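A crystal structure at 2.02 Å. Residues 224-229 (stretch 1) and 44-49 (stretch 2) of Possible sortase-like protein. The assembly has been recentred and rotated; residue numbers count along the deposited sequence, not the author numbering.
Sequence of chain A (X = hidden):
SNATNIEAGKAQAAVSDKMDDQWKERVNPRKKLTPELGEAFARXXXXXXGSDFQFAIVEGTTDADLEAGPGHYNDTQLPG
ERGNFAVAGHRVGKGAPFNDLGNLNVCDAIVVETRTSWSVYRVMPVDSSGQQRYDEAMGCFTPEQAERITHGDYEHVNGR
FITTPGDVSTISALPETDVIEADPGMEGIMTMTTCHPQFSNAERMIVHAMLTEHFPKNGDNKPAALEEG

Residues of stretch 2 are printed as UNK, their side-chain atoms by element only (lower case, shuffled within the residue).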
ATOM      1  N   ALA A 224      12.409   9.008   6.875  1.00 50.98           N
ATOM      2  CA  ALA A 224      13.421   8.266   7.605  1.00 53.85           C
ATOM      3  C   ALA A 224      13.233   6.768   7.429  1.00 55.36           C
ATOM      4  O   ALA A 224      14.175   5.990   7.601  1.00 60.46           O
ATOM      5  CB  ALA A 224      13.371   8.624   9.065  1.00 55.06           C
ATOM      6  N   ALA A 225      12.015   6.360   7.087  1.00 51.56           N
ATOM      7  CA  ALA A 225      11.713   4.939   6.983  1.00 56.70           C
ATOM      8  C   ALA A 225      12.573   4.273   5.910  1.00 57.63           C
ATOM      9  O   ALA A 225      12.854   3.078   5.985  1.00 57.73           O
ATOM     10  CB  ALA A 225      10.229   4.723   6.700  1.00 53.76           C
ATOM     11  N   LEU A 226      13.007   5.057   4.926  1.00 54.66           N
ATOM     12  CA  LEU A 226      13.846   4.544   3.837  1.00 56.38           C
ATOM     13  C   LEU A 226      15.182   3.970   4.323  1.00 61.20           C
ATOM     14  O   LEU A 226      15.774   3.121   3.657  1.00 61.61           O
ATOM     15  CB  LEU A 226      14.089   5.662   2.803  1.00 54.31           C
ATOM     16  CG  LEU A 226      12.885   5.942   1.900  1.00 51.96           C
ATOM     17  CD1 LEU A 226      13.092   7.175   1.025  1.00 50.20           C
ATOM     18  CD2 LEU A 226      12.608   4.735   1.018  1.00 49.94           C
ATOM     19  N   GLU A 227      15.641   4.420   5.492  1.00 68.50           N
ATOM     20  CA  GLU A 227      16.935   4.007   6.051  1.00 75.84           C
ATOM     21  C   GLU A 227      16.861   2.745   6.901  1.00 77.49           C
ATOM     22  O   GLU A 227      17.865   2.314   7.464  1.00 79.56           O
ATOM     23  CB  GLU A 227      17.524   5.131   6.903  1.00 83.52           C
ATOM     24  CG  GLU A 227      17.268   6.521   6.358  1.00 89.35           C
ATOM     25  CD  GLU A 227      17.822   6.709   4.960  1.00 96.69           C
ATOM     26  OE1 GLU A 227      18.817   6.024   4.623  1.00 97.12           O
ATOM     27  OE2 GLU A 227      17.257   7.540   4.203  1.00100.10           O
ATOM     28  N   GLU A 228      15.668   2.165   6.995  1.00 75.59           N
ATOM     29  CA  GLU A 228      15.443   0.950   7.785  1.00 79.13           C
ATOM     30  C   GLU A 228      15.898  -0.351   7.092  1.00 81.52           C
ATOM     31  O   GLU A 228      16.368  -0.345   5.948  1.00 86.44           O
ATOM     32  CB  GLU A 228      13.956   0.836   8.142  1.00 69.80           C
ATOM     33  CG  GLU A 228      13.473   1.927   9.046  1.00 67.12           C
ATOM     34  CD  GLU A 228      11.986   1.869   9.288  1.00 65.46           C
ATOM     35  OE1 GLU A 228      11.343   0.871   8.871  1.00 65.10           O
ATOM     36  OE2 GLU A 228      11.457   2.832   9.887  1.00 66.47           O
ATOM     37  N   GLY A 229      15.746  -1.465   7.799  1.00 77.25           N
ATOM     38  CA  GLY A 229      16.116  -2.758   7.259  1.00 82.30           C
ATOM     39  C   GLY A 229      17.590  -3.059   7.427  1.00 90.53           C
ATOM     40  O   GLY A 229      17.996  -4.225   7.433  1.00 95.95           O
ATOM     41  OXT GLY A 229      18.409  -2.144   7.565  1.00 92.86           O
ATOM     42  N   UNK A  44       7.255   2.820  -5.442  1.00 41.04           N
ATOM     43  CA  UNK A  44       7.216   2.226  -4.100  1.00 41.41           C
ATOM     44  C   UNK A  44       8.532   1.568  -3.713  1.00 42.04           C
ATOM     45  O   UNK A  44       9.226   0.999  -4.554  1.00 44.71           O
ATOM     46  c   UNK A  44       6.135  -0.012  -4.889  1.00 40.82           C
ATOM     47  c   UNK A  44       5.326  -1.899  -2.970  1.00 49.46           C
ATOM     48  s   UNK A  44       4.784  -1.193  -4.519  1.00 49.84           S
ATOM     49  c   UNK A  44       6.066   1.206  -3.962  1.00 40.88           C
ATOM     50  N   UNK A  45       8.854   1.677  -2.427  1.00 43.77           N
ATOM     51  CA  UNK A  45      10.045   1.092  -1.842  1.00 43.30           C
ATOM     52  C   UNK A  45       9.658   0.230  -0.628  1.00 42.14           C
ATOM     53  O   UNK A  45       8.791   0.605   0.167  1.00 39.87           O
ATOM     54  c   UNK A  45      11.031   2.163  -1.370  1.00 44.37           C
ATOM     55  c   UNK A  45      11.942   5.440  -3.991  1.00 52.32           C
ATOM     56  c   UNK A  45      10.400   4.299  -2.551  1.00 48.56           C
ATOM     57  c   UNK A  45      12.580   3.404  -2.902  1.00 47.09           C
ATOM     58  c   UNK A  45      12.888   4.464  -3.753  1.00 49.75           C
ATOM     59  o   UNK A  45      12.244   6.495  -4.822  1.00 56.08           O
ATOM     60  c   UNK A  45      11.332   3.292  -2.315  1.00 46.67           C
ATOM     61  c   UNK A  45      10.703   5.369  -3.399  1.00 47.96           C
ATOM     62  N   UNK A  46      10.346  -0.893  -0.465  1.00 46.72           N
ATOM     63  CA  UNK A  46      10.203  -1.709   0.738  1.00 45.91           C
ATOM     64  C   UNK A  46      11.597  -1.925   1.314  1.00 48.13           C
ATOM     65  O   UNK A  46      12.301  -2.836   0.876  1.00 50.48           O
ATOM     66  c   UNK A  46       9.529  -3.055   0.432  1.00 40.55           C
ATOM     67  c   UNK A  46       9.380  -3.873   1.719  1.00 45.39           C
ATOM     68  c   UNK A  46       7.329  -4.074  -0.472  1.00 44.31           C
ATOM     69  c   UNK A  46       8.183  -2.813  -0.268  1.00 43.49           C
ATOM     70  N   UNK A  47      12.009  -1.071   2.275  1.00 45.32           N
ATOM     71  CA  UNK A  47      13.388  -1.037   2.790  1.00 49.86           C
ATOM     72  C   UNK A  47      13.815  -2.391   3.372  1.00 52.75           C
ATOM     73  O   UNK A  47      14.975  -2.770   3.270  1.00 59.23           O
ATOM     74  c   UNK A  47      12.183   0.937   3.436  1.00 53.38           C
ATOM     75  c   UNK A  47      11.172  -0.008   2.860  1.00 49.50           C
ATOM     76  c   UNK A  47      13.334   0.052   3.867  1.00 49.79           C
ATOM     77  N   UNK A  48      12.868  -3.138   3.923  1.00 50.75           N
ATOM     78  CA  UNK A  48      13.175  -4.456   4.457  1.00 51.51           C
ATOM     79  C   UNK A  48      13.609  -5.390   3.332  1.00 57.89           C
ATOM     80  O   UNK A  48      14.292  -6.369   3.578  1.00 58.73           O
ATOM     81  o   UNK A  48      13.248  -4.815   7.885  1.00 71.93           O
ATOM     82  n   UNK A  48      14.544  -6.505   7.160  1.00 71.10           N
ATOM     83  c   UNK A  48      13.422  -5.787   7.150  1.00 67.69           C
ATOM     84  c   UNK A  48      12.357  -6.194   6.147  1.00 64.57           C
ATOM     85  c   UNK A  48      11.977  -5.042   5.214  1.00 50.92           C
ATOM     86  N   UNK A  49      13.238  -5.081   2.092  1.00 53.29           N
ATOM     87  CA  UNK A  49      13.678  -5.901   0.962  1.00 51.87           C
ATOM     88  C   UNK A  49      14.950  -5.335   0.321  1.00 56.01           C
ATOM     89  O   UNK A  49      15.342  -5.758  -0.758  1.00 59.01           O
ATOM     90  c   UNK A  49       9.140  -7.607  -0.167  1.00 58.25           C
ATOM     91  c   UNK A  49      10.253  -8.274   1.863  1.00 54.57           C
ATOM     92  c   UNK A  49      10.258  -6.862  -0.525  1.00 56.01           C
ATOM     93  c   UNK A  49       9.138  -8.311   1.032  1.00 56.15           C
ATOM     94  c   UNK A  49      11.361  -7.535   1.496  1.00 59.45           C
ATOM     95  c   UNK A  49      12.590  -6.019  -0.111  1.00 51.72           C
ATOM     96  c   UNK A  49      11.379  -6.813   0.305  1.00 54.80           C
TER

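Position 44 carries four side-chain atoms, three carbons and a sulfur, in an unbranched chain with the sulfur third and a terminal methyl beyond it. It lies on a strand, is buried, and touches nothing on stretch 1. The order of atoms is methionine's, so this is Met44.

Position 45 has one carbon leading into a ring of six carbons that bears a single oxygen at its far end. The first carbon, CB, points toward stretch 1 and lies 3.8 Å from CD2 of Leu226; the same methyl meets the ring obliquely in an off-centre CH-pi contact, 4.3 Å from its centroid. The ring is a phenol, hence Tyr45. Its OH is hydrogen-bonded elsewhere in the structure, so the polar end is satisfied while the carbons nearer the backbone serve this contact.

Position 46 shows four carbons, forked at the first, with one arm two carbons long. It is buried, directed away from stretch 1 and out of contact with it. This is Ile46.

At position 47 three carbons close a ring onto the backbone N. The ring carbon that is neither CB nor bonded to N sits 3.4 Å from O of Ala225, and CB lies 3.7 Å from O of Glu228, so the ring packs against backbone carbonyls. Such a ring can only be proline. Pro47 is the most covered residue of stretch 2.

Position 48 has three carbons in a row, the third carrying one oxygen and one nitrogen. Its CB points sideways, yet the end comes nearer, bringing the side-chain oxygen to 3.6 Å from CA of Gly229. The group is a carboxamide and the residue Gln48.

Position 49 has one carbon and a six-carbon ring without a heteroatom; it points away and makes no contact with stretch 1. It is Phe49, whose N donates to O of Ile46 at 2.7 Å, bridging the turn through Pro47 and Gln48.

The contact works by shape, with no hydrogen bond between the stretches. Two short 3-10 segments meet; stretch 1 holds its turn with two backbone hydrogen bonds and stretch 2 with one. N of Glu228 reaches O of Ala225 at 3.1 Å, the same oxygen that Pro47 packs against. Leu226 supplies the apolar reach, its side chain starting sideways and ending against Tyr45. At the C-terminus, Gly229 fits for two reasons: an ideal CB would fall 2.6 Å from O of Pro47, a clash, and its positive phi would jam that CB against the preceding carbonyl. The rule: proline ring against carbonyls, leucine methyl against an aromatic, glycine where the backbones draw close.

Stretch 2 44-49: MYIPQF
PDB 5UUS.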